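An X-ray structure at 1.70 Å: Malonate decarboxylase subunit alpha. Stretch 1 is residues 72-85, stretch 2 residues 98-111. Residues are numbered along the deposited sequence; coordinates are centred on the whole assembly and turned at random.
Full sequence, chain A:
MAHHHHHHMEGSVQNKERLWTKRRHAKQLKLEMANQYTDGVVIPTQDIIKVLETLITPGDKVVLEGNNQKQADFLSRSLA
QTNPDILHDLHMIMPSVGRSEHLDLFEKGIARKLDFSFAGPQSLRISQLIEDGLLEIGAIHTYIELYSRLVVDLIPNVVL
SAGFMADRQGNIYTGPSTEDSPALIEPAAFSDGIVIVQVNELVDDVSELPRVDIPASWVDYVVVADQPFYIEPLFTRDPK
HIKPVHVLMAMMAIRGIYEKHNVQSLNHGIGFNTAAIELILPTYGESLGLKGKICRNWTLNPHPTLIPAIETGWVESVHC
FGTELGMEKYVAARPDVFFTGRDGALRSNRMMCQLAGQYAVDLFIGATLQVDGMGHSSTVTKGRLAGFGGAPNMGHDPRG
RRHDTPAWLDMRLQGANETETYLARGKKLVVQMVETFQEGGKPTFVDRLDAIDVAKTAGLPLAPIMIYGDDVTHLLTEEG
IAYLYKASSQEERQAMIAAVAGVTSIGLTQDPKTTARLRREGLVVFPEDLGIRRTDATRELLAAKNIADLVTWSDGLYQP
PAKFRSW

Stretch 1 72-85: ADFLSRSLAQTNPD
Stretch 2 98-111: GRSEHLDLFEKGIA

Two short helices, 73-79 and 100-107, run side by side in nearly the same direction. Their axes cross at 24° and approach to 8.8 Å. The register pairs CA atoms of Asp73 with Arg99 (7.8 Å), Arg77 with Glu101 (5.9 Å), Ala80 with Leu105 (5.5 Å) and Pro84 with Ile110 (5.2 Å), so the chains draw closer toward their C-terminal ends. The contact buries 645 Å² in all.

Ala72 is at the N-cap position, right before the first helix; its O accepts from Ser76 N at 2.9 Å. A type I turn runs from Leu79 to Thr82. Thr82 (chi1 p) donates from OG1 to Leu79 O at 2.7 Å.

The polar end centres on Glu101 (chi1 p, chi2 m). Its OE1 accepts from Ser76 OG (chi1 p) across the interface at 2.5 Å, a short bond. The same OE1 accepts from Arg99 NE at 2.8 Å in a salt bridge, almost straight at 170°. Arg99 NH2 adds a weak bond to Glu101 OE2 at 3.4 Å. The Arg99 side chain is m, m, m, and Asp73 CB lies over one guanidinium face, 3.6 Å from Arg99 NE.

Asp73 (chi1 p) is bridged to Arg77 (m, t, m): its OD2 accepts from Arg77 NH2 at 2.9 Å and from Arg77 NE at 3.2 Å. Asp73 OD2 is 4.1 Å from Arg99 NH2, but well out of the guanidinium plane, so only charge acts directly. Water 1 makes the link, donating to Asp73 OD2 at 3.0 Å and accepting from Arg99 NH2 at 2.7 Å. Arg77 NE and Arg99 NH2, of like charge, are 3.9 Å apart; each arginine has its own salt bridge, Arg77 to Asp73 and Arg99 to Glu101. Asp73 OD1 and Arg77 NH1 are satisfied elsewhere in the structure.

Two more waters join the helices. Water 2 donates to Ser76 OG at 2.9 Å and bonds His102 NE2 at 2.8 Å. Water 3 donates to Ser76 O at 2.8 Å and, weakly, to Glu101 O at 3.0 Å.

Farther along, packing is largely apolar, with one hydrogen bond from Lys108. Leu105 CD2 (m, t) lies 3.8 Å from Leu79 CG (t, p) and 3.9 Å from Ala80 CB. Lys108 (m, t, t, t) extends to donate from NZ to Ala80 O at 3.0 Å.

The second helix closes in a Schellman motif. Gly109 takes phi/psi 81/14, where a CB would jam against the preceding carbonyl. Ile110 N bonds Leu105 O at 2.9 Å. Ile110 (m, t) meets Pro84 (C-gamma exo), CG1 to CG at 4.0 Å.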

ATOM      1  N   ALA A  72     -22.859   1.327   6.433  1.00  8.07           N
ATOM      2  CA  ALA A  72     -24.016   1.580   5.580  1.00 10.15           C
ATOM      3  C   ALA A  72     -25.169   0.707   6.081  1.00 12.16           C
ATOM      4  O   ALA A  72     -25.602  -0.259   5.445  1.00  9.96           O
ATOM      5  CB  ALA A  72     -23.672   1.291   4.128  1.00 11.21           C
ATOM      6  N   ASP A  73     -25.656   1.041   7.271  1.00  9.16           N
ATOM      7  CA  ASP A  73     -26.540   0.095   7.956  1.00 10.77           C
ATOM      8  C   ASP A  73     -27.951   0.074   7.380  1.00 14.35           C
ATOM      9  O   ASP A  73     -28.647  -0.941   7.506  1.00 14.84           O
ATOM     10  CB  ASP A  73     -26.583   0.384   9.458  1.00 15.92           C
ATOM     11  CG  ASP A  73     -27.259   1.696   9.796  1.00 15.87           C
ATOM     12  OD1 ASP A  73     -26.723   2.779   9.439  1.00 14.66           O
ATOM     13  OD2 ASP A  73     -28.344   1.647  10.415  1.00 14.11           O
ATOM     14  N   PHE A  74     -28.390   1.161   6.744  1.00 11.00           N
ATOM     15  CA  PHE A  74     -29.652   1.100   6.012  1.00 11.85           C
ATOM     16  C   PHE A  74     -29.556   0.108   4.859  1.00 11.03           C
ATOM     17  O   PHE A  74     -30.462  -0.716   4.659  1.00 12.50           O
ATOM     18  CB  PHE A  74     -30.023   2.496   5.516  1.00 12.74           C
ATOM     19  CG  PHE A  74     -31.257   2.546   4.673  1.00 18.81           C
ATOM     20  CD1 PHE A  74     -32.492   2.193   5.198  1.00 15.28           C
ATOM     21  CD2 PHE A  74     -31.185   2.976   3.366  1.00 17.92           C
ATOM     22  CE1 PHE A  74     -33.643   2.266   4.414  1.00 18.05           C
ATOM     23  CE2 PHE A  74     -32.319   3.036   2.578  1.00 15.31           C
ATOM     24  CZ  PHE A  74     -33.549   2.686   3.107  1.00 18.76           C
ATOM     25  N   LEU A  75     -28.450   0.138   4.116  1.00  9.90           N
ATOM     26  CA  LEU A  75     -28.303  -0.804   3.004  1.00 10.55           C
ATOM     27  C   LEU A  75     -28.137  -2.235   3.503  1.00  9.36           C
ATOM     28  O   LEU A  75     -28.713  -3.161   2.923  1.00 11.23           O
ATOM     29  CB  LEU A  75     -27.120  -0.407   2.107  1.00 11.85           C
ATOM     30  CG  LEU A  75     -27.240   0.936   1.384  1.00 11.24           C
ATOM     31  CD1 LEU A  75     -25.998   1.218   0.502  1.00 11.86           C
ATOM     32  CD2 LEU A  75     -28.528   1.010   0.576  1.00 12.79           C
ATOM     33  N   SER A  76     -27.373  -2.438   4.583  1.00 12.16           N
ATOM     34  CA  SER A  76     -27.193  -3.798   5.087  1.00 14.44           C
ATOM     35  C   SER A  76     -28.483  -4.343   5.692  1.00 13.14           C
ATOM     36  O   SER A  76     -28.827  -5.505   5.453  1.00 14.35           O
ATOM     37  CB  SER A  76     -26.034  -3.860   6.091  1.00 13.14           C
ATOM     38  OG  SER A  76     -26.230  -2.984   7.189  1.00 13.72           O
ATOM     39  N   ARG A  77     -29.227  -3.525   6.456  1.00 12.85           N
ATOM     40  CA  ARG A  77     -30.513  -3.986   6.981  1.00 14.82           C
ATOM     41  C   ARG A  77     -31.480  -4.291   5.844  1.00 17.51           C
ATOM     42  O   ARG A  77     -32.252  -5.261   5.913  1.00 15.30           O
ATOM     43  CB  ARG A  77     -31.122  -2.945   7.932  1.00 16.01           C
ATOM     44  CG  ARG A  77     -30.432  -2.845   9.294  1.00 17.95           C
ATOM     45  CD  ARG A  77     -31.127  -1.833  10.222  1.00 18.60           C
ATOM     46  NE  ARG A  77     -30.683  -0.453   9.992  1.00 15.51           N
ATOM     47  CZ  ARG A  77     -31.440   0.486   9.420  1.00 21.58           C
ATOM     48  NH1 ARG A  77     -32.673   0.200   9.021  1.00 16.76           N
ATOM     49  NH2 ARG A  77     -30.971   1.718   9.251  1.00 17.37           N
ATOM     50  N   SER A  78     -31.444  -3.477   4.782  1.00 15.52           N
ATOM     51  CA  SER A  78     -32.337  -3.699   3.650  1.00 15.13           C
ATOM     52  C   SER A  78     -31.944  -4.958   2.892  1.00 14.42           C
ATOM     53  O   SER A  78     -32.803  -5.773   2.536  1.00 14.43           O
ATOM     54  CB  SER A  78     -32.336  -2.479   2.713  1.00 15.85           C
ATOM     55  OG  SER A  78     -32.844  -1.300   3.341  1.00 17.09           O
ATOM     56  N   LEU A  79     -30.644  -5.144   2.641  1.00 12.91           N
ATOM     57  CA  LEU A  79     -30.199  -6.345   1.939  1.00 10.40           C
ATOM     58  C   LEU A  79     -30.648  -7.610   2.668  1.00 15.78           C
ATOM     59  O   LEU A  79     -31.083  -8.581   2.036  1.00 14.58           O
ATOM     60  CB  LEU A  79     -28.675  -6.317   1.784  1.00 10.24           C
ATOM     61  CG  LEU A  79     -28.059  -7.460   0.974  1.00 12.17           C
ATOM     62  CD1 LEU A  79     -28.545  -7.405  -0.464  1.00 12.82           C
ATOM     63  CD2 LEU A  79     -26.541  -7.377   1.020  1.00 13.43           C
ATOM     64  N   ALA A  80     -30.591  -7.601   4.002  1.00 14.44           N
ATOM     65  CA  ALA A  80     -31.027  -8.751   4.787  1.00 15.66           C
ATOM     66  C   ALA A  80     -32.532  -8.979   4.738  1.00 16.11           C
ATOM     67  O   ALA A  80     -32.985 -10.023   5.217  1.00 19.24           O
ATOM     68  CB  ALA A  80     -30.574  -8.588   6.242  1.00 16.27           C
ATOM     69  N   GLN A  81     -33.315  -8.041   4.184  1.00 16.37           N
ATOM     70  CA  GLN A  81     -34.755  -8.200   4.013  1.00 16.42           C
ATOM     71  C   GLN A  81     -35.155  -8.592   2.592  1.00 16.08           C
ATOM     72  O   GLN A  81     -36.353  -8.746   2.319  1.00 17.62           O
ATOM     73  CB  GLN A  81     -35.482  -6.911   4.407  1.00 22.41           C
ATOM     74  CG  GLN A  81     -35.288  -6.519   5.858  1.00 25.34           C
ATOM     75  CD  GLN A  81     -35.764  -7.603   6.811  1.00 36.83           C
ATOM     76  OE1 GLN A  81     -36.862  -8.143   6.657  1.00 44.13           O
ATOM     77  NE2 GLN A  81     -34.932  -7.936   7.798  1.00 42.98           N
ATOM     78  N   THR A  82     -34.194  -8.772   1.689  1.00 14.84           N
ATOM     79  CA  THR A  82     -34.532  -9.194   0.335  1.00 18.02           C
ATOM     80  C   THR A  82     -34.949 -10.662   0.315  1.00 22.39           C
ATOM     81  O   THR A  82     -34.717 -11.426   1.261  1.00 20.48           O
ATOM     82  CB  THR A  82     -33.355  -8.960  -0.623  1.00 16.31           C
ATOM     83  OG1 THR A  82     -32.200  -9.680  -0.162  1.00 20.19           O
ATOM     84  CG2 THR A  82     -33.021  -7.476  -0.725  1.00 16.34           C
ATOM     85  N   ASN A  83     -35.579 -11.038  -0.788  1.00 21.83           N
ATOM     86  CA  ASN A  83     -36.105 -12.384  -0.990  1.00 18.45           C
ATOM     87  C   ASN A  83     -34.963 -13.329  -1.344  1.00 19.56           C
ATOM     88  O   ASN A  83     -34.307 -13.131  -2.375  1.00 21.99           O
ATOM     89  CB  ASN A  83     -37.132 -12.347  -2.109  1.00 20.00           C
ATOM     90  CG  ASN A  83     -37.868 -13.674  -2.295  1.00 21.63           C
ATOM     91  OD1 ASN A  83     -37.409 -14.730  -1.863  1.00 27.86           O
ATOM     92  ND2 ASN A  83     -39.007 -13.614  -2.970  1.00 26.56           N
ATOM     93  N   PRO A  84     -34.676 -14.346  -0.533  1.00 19.40           N
ATOM     94  CA  PRO A  84     -33.552 -15.240  -0.870  1.00 19.16           C
ATOM     95  C   PRO A  84     -33.808 -16.100  -2.107  1.00 22.44           C
ATOM     96  O   PRO A  84     -32.848 -16.660  -2.649  1.00 27.06           O
ATOM     97  CB  PRO A  84     -33.383 -16.096   0.396  1.00 23.93           C
ATOM     98  CG  PRO A  84     -34.095 -15.326   1.481  1.00 30.00           C
ATOM     99  CD  PRO A  84     -35.239 -14.650   0.790  1.00 21.55           C
ATOM    100  N   ASP A  85     -35.054 -16.223  -2.580  1.00 24.30           N
ATOM    101  CA  ASP A  85     -35.280 -16.872  -3.872  1.00 23.06           C
ATOM    102  C   ASP A  85     -34.793 -16.015  -5.032  1.00 27.99           C
ATOM    103  O   ASP A  85     -34.608 -16.532  -6.142  1.00 25.91           O
ATOM    104  CB  ASP A  85     -36.760 -17.186  -4.065  1.00 35.33           C
ATOM    105  CG  ASP A  85     -37.265 -18.208  -3.082  1.00 39.58           C
ATOM    106  OD1 ASP A  85     -36.487 -19.113  -2.723  1.00 44.80           O
ATOM    107  OD2 ASP A  85     -38.435 -18.098  -2.670  1.00 44.95           O
ATOM    108  N   GLY A  98     -19.301  -6.462  11.578  1.00 44.74           N
ATOM    109  CA  GLY A  98     -19.739  -6.225  12.943  1.00 53.34           C
ATOM    110  C   GLY A  98     -21.244  -6.204  13.160  1.00 54.07           C
ATOM    111  O   GLY A  98     -21.723  -6.755  14.156  1.00 62.60           O
ATOM    112  N   ARG A  99     -21.995  -5.563  12.259  1.00 41.29           N
ATOM    113  CA  ARG A  99     -23.445  -5.476  12.410  1.00 30.90           C
ATOM    114  C   ARG A  99     -24.061  -6.871  12.447  1.00 26.66           C
ATOM    115  O   ARG A  99     -23.599  -7.786  11.767  1.00 29.28           O
ATOM    116  CB  ARG A  99     -24.065  -4.667  11.261  1.00 25.91           C
ATOM    117  CG  ARG A  99     -23.522  -3.241  11.056  1.00 26.32           C
ATOM    118  CD  ARG A  99     -24.265  -2.191  11.894  1.00 22.74           C
ATOM    119  NE  ARG A  99     -25.712  -2.312  11.758  1.00 16.08           N
ATOM    120  CZ  ARG A  99     -26.604  -1.724  12.556  1.00 19.14           C
ATOM    121  NH1 ARG A  99     -26.202  -0.934  13.547  1.00 20.72           N
ATOM    122  NH2 ARG A  99     -27.904  -1.925  12.359  1.00 24.46           N
ATOM    123  N   SER A 100     -25.110  -7.035  13.258  1.00 21.31           N
ATOM    124  CA  SER A 100     -25.795  -8.321  13.330  1.00 23.32           C
ATOM    125  C   SER A 100     -26.367  -8.740  11.975  1.00 27.30           C
ATOM    126  O   SER A 100     -26.318  -9.920  11.613  1.00 26.79           O
ATOM    127  CB  SER A 100     -26.909  -8.262  14.373  1.00 32.41           C
ATOM    128  OG  SER A 100     -27.888  -7.305  14.014  1.00 37.93           O
ATOM    129  N   GLU A 101     -26.936  -7.797  11.219  1.00 19.16           N
ATOM    130  CA  GLU A 101     -27.516  -8.183   9.935  1.00 16.57           C
ATOM    131  C   GLU A 101     -26.457  -8.641   8.934  1.00 14.90           C
ATOM    132  O   GLU A 101     -26.802  -9.328   7.968  1.00 16.26           O
ATOM    133  CB  GLU A 101     -28.364  -7.040   9.355  1.00 16.02           C
ATOM    134  CG  GLU A 101     -27.589  -5.815   8.831  1.00 17.87           C
ATOM    135  CD  GLU A 101     -27.345  -4.754   9.898  1.00 25.83           C
ATOM    136  OE1 GLU A 101     -26.863  -3.647   9.544  1.00 20.14           O
ATOM    137  OE2 GLU A 101     -27.638  -5.025  11.087  1.00 20.73           O
ATOM    138  N   HIS A 102     -25.177  -8.297   9.138  1.00 13.15           N
ATOM    139  CA  HIS A 102     -24.138  -8.831   8.259  1.00 16.46           C
ATOM    140  C   HIS A 102     -24.137 -10.348   8.300  1.00 15.80           C
ATOM    141  O   HIS A 102     -24.130 -11.016   7.262  1.00 14.42           O
ATOM    142  CB  HIS A 102     -22.761  -8.314   8.659  1.00 14.19           C
ATOM    143  CG  HIS A 102     -22.597  -6.845   8.490  1.00 14.30           C
ATOM    144  ND1 HIS A 102     -21.553  -6.150   9.057  1.00 14.00           N
ATOM    145  CD2 HIS A 102     -23.336  -5.936   7.815  1.00 14.37           C
ATOM    146  CE1 HIS A 102     -21.662  -4.870   8.751  1.00 17.01           C
ATOM    147  NE2 HIS A 102     -22.730  -4.714   7.992  1.00 16.22           N
ATOM    148  N   LEU A 103     -24.152 -10.910   9.504  1.00 15.47           N
ATOM    149  CA  LEU A 103     -24.146 -12.354   9.623  1.00 15.96           C
ATOM    150  C   LEU A 103     -25.526 -12.942   9.361  1.00 16.73           C
ATOM    151  O   LEU A 103     -25.622 -14.090   8.912  1.00 15.84           O
ATOM    152  CB  LEU A 103     -23.588 -12.739  10.994  1.00 14.16           C
ATOM    153  CG  LEU A 103     -22.122 -12.298  11.117  1.00 20.58           C
ATOM    154  CD1 LEU A 103     -21.519 -12.644  12.467  1.00 22.40           C
ATOM    155  CD2 LEU A 103     -21.275 -12.889   9.993  1.00 20.44           C
ATOM    156  N   ASP A 104     -26.604 -12.164   9.574  1.00 13.87           N
ATOM    157  CA  ASP A 104     -27.937 -12.635   9.207  1.00 14.39           C
ATOM    158  C   ASP A 104     -28.025 -12.986   7.719  1.00 14.12           C
ATOM    159  O   ASP A 104     -28.800 -13.872   7.334  1.00 16.17           O
ATOM    160  CB  ASP A 104     -29.000 -11.584   9.546  1.00 22.52           C
ATOM    161  CG  ASP A 104     -29.128 -11.308  11.052  1.00 31.53           C
ATOM    162  OD1 ASP A 104     -28.537 -12.036  11.886  1.00 27.48           O
ATOM    163  OD2 ASP A 104     -29.832 -10.333  11.399  1.00 31.96           O
ATOM    164  N   LEU A 105     -27.232 -12.318   6.868  1.00 13.48           N
ATOM    165  CA  LEU A 105     -27.240 -12.647   5.438  1.00 16.81           C
ATOM    166  C   LEU A 105     -26.913 -14.115   5.193  1.00 18.33           C
ATOM    167  O   LEU A 105     -27.464 -14.742   4.276  1.00 14.90           O
ATOM    168  CB  LEU A 105     -26.239 -11.775   4.682  1.00 13.58           C
ATOM    169  CG  LEU A 105     -26.509 -10.277   4.672  1.00 11.86           C
ATOM    170  CD1 LEU A 105     -25.285  -9.527   4.150  1.00 14.12           C
ATOM    171  CD2 LEU A 105     -27.765  -9.969   3.835  1.00 15.16           C
ATOM    172  N   PHE A 106     -25.994 -14.672   5.980  1.00 15.49           N
ATOM    173  CA  PHE A 106     -25.607 -16.064   5.784  1.00 16.13           C
ATOM    174  C   PHE A 106     -26.619 -17.008   6.403  1.00 21.88           C
ATOM    175  O   PHE A 106     -27.000 -18.007   5.782  1.00 22.22           O
ATOM    176  CB  PHE A 106     -24.204 -16.285   6.345  1.00 14.67           C
ATOM    177  CG  PHE A 106     -23.166 -15.418   5.672  1.00 15.18           C
ATOM    178  CD1 PHE A 106     -22.918 -14.123   6.118  1.00 17.71           C
ATOM    179  CD2 PHE A 106     -22.469 -15.885   4.572  1.00 11.65           C
ATOM    180  CE1 PHE A 106     -21.978 -13.314   5.480  1.00 15.27           C
ATOM    181  CE2 PHE A 106     -21.536 -15.094   3.933  1.00 11.75           C
ATOM    182  CZ  PHE A 106     -21.285 -13.796   4.393  1.00 11.23           C
ATOM    183  N   GLU A 107     -27.088 -16.694   7.609  1.00 21.01           N
ATOM    184  CA  GLU A 107     -28.160 -17.484   8.205  1.00 21.37           C
ATOM    185  C   GLU A 107     -29.370 -17.560   7.287  1.00 25.51           C
ATOM    186  O   GLU A 107     -29.990 -18.621   7.154  1.00 23.30           O
ATOM    187  CB  GLU A 107     -28.546 -16.887   9.552  1.00 23.43           C
ATOM    188  CG  GLU A 107     -29.466 -17.756  10.371  1.00 38.60           C
ATOM    189  CD  GLU A 107     -29.687 -17.180  11.747  1.00 48.79           C
ATOM    190  OE1 GLU A 107     -28.823 -16.397  12.199  1.00 50.71           O
ATOM    191  OE2 GLU A 107     -30.722 -17.499  12.372  1.00 59.88           O
ATOM    192  N   LYS A 108     -29.708 -16.454   6.623  1.00 24.97           N
ATOM    193  CA  LYS A 108     -30.922 -16.401   5.816  1.00 22.07           C
ATOM    194  C   LYS A 108     -30.747 -16.976   4.411  1.00 26.11           C
ATOM    195  O   LYS A 108     -31.724 -17.022   3.656  1.00 23.85           O
ATOM    196  CB  LYS A 108     -31.423 -14.951   5.717  1.00 24.99           C
ATOM    197  CG  LYS A 108     -31.963 -14.377   7.016  1.00 26.54           C
ATOM    198  CD  LYS A 108     -32.408 -12.933   6.862  1.00 30.88           C
ATOM    199  CE  LYS A 108     -33.300 -12.524   8.028  1.00 37.59           C
ATOM    200  NZ  LYS A 108     -33.717 -11.104   7.938  1.00 38.63           N
ATOM    201  N   GLY A 109     -29.544 -17.397   4.028  1.00 23.50           N
ATOM    202  CA  GLY A 109     -29.355 -17.948   2.704  1.00 25.11           C
ATOM    203  C   GLY A 109     -29.206 -16.919   1.612  1.00 21.44           C
ATOM    204  O   GLY A 109     -29.304 -17.269   0.430  1.00 21.44           O
ATOM    205  N   ILE A 110     -28.980 -15.658   1.973  1.00 17.21           N
ATOM    206  CA  ILE A 110     -28.756 -14.615   0.978  1.00 16.76           C
ATOM    207  C   ILE A 110     -27.300 -14.612   0.530  1.00 22.23           C
ATOM    208  O   ILE A 110     -27.003 -14.566  -0.669  1.00 18.11           O
ATOM    209  CB  ILE A 110     -29.185 -13.252   1.547  1.00 16.40           C
ATOM    210  CG1 ILE A 110     -30.709 -13.248   1.768  1.00 18.47           C
ATOM    211  CG2 ILE A 110     -28.708 -12.127   0.634  1.00 17.06           C
ATOM    212  CD1 ILE A 110     -31.222 -12.123   2.651  1.00 21.06           C
ATOM    213  N   ALA A 111     -26.383 -14.694   1.488  1.00 18.00           N
ATOM    214  CA  ALA A 111     -24.950 -14.745   1.238  1.00 15.30           C
ATOM    215  C   ALA A 111     -24.419 -16.141   1.547  1.00 15.25           C
ATOM    216  O   ALA A 111     -24.968 -16.856   2.393  1.00 14.23           O
ATOM    217  CB  ALA A 111     -24.210 -13.706   2.087  1.00 11.81           C
TER
HETATM  218  O   HOH W   1     -29.491   0.268  12.831  1.00 26.80           O
HETATM  219  O   HOH W   2     -23.488  -2.152   7.269  1.00 12.56           O
HETATM  220  O   HOH W   3     -26.604  -7.087   5.918  1.00 18.62           O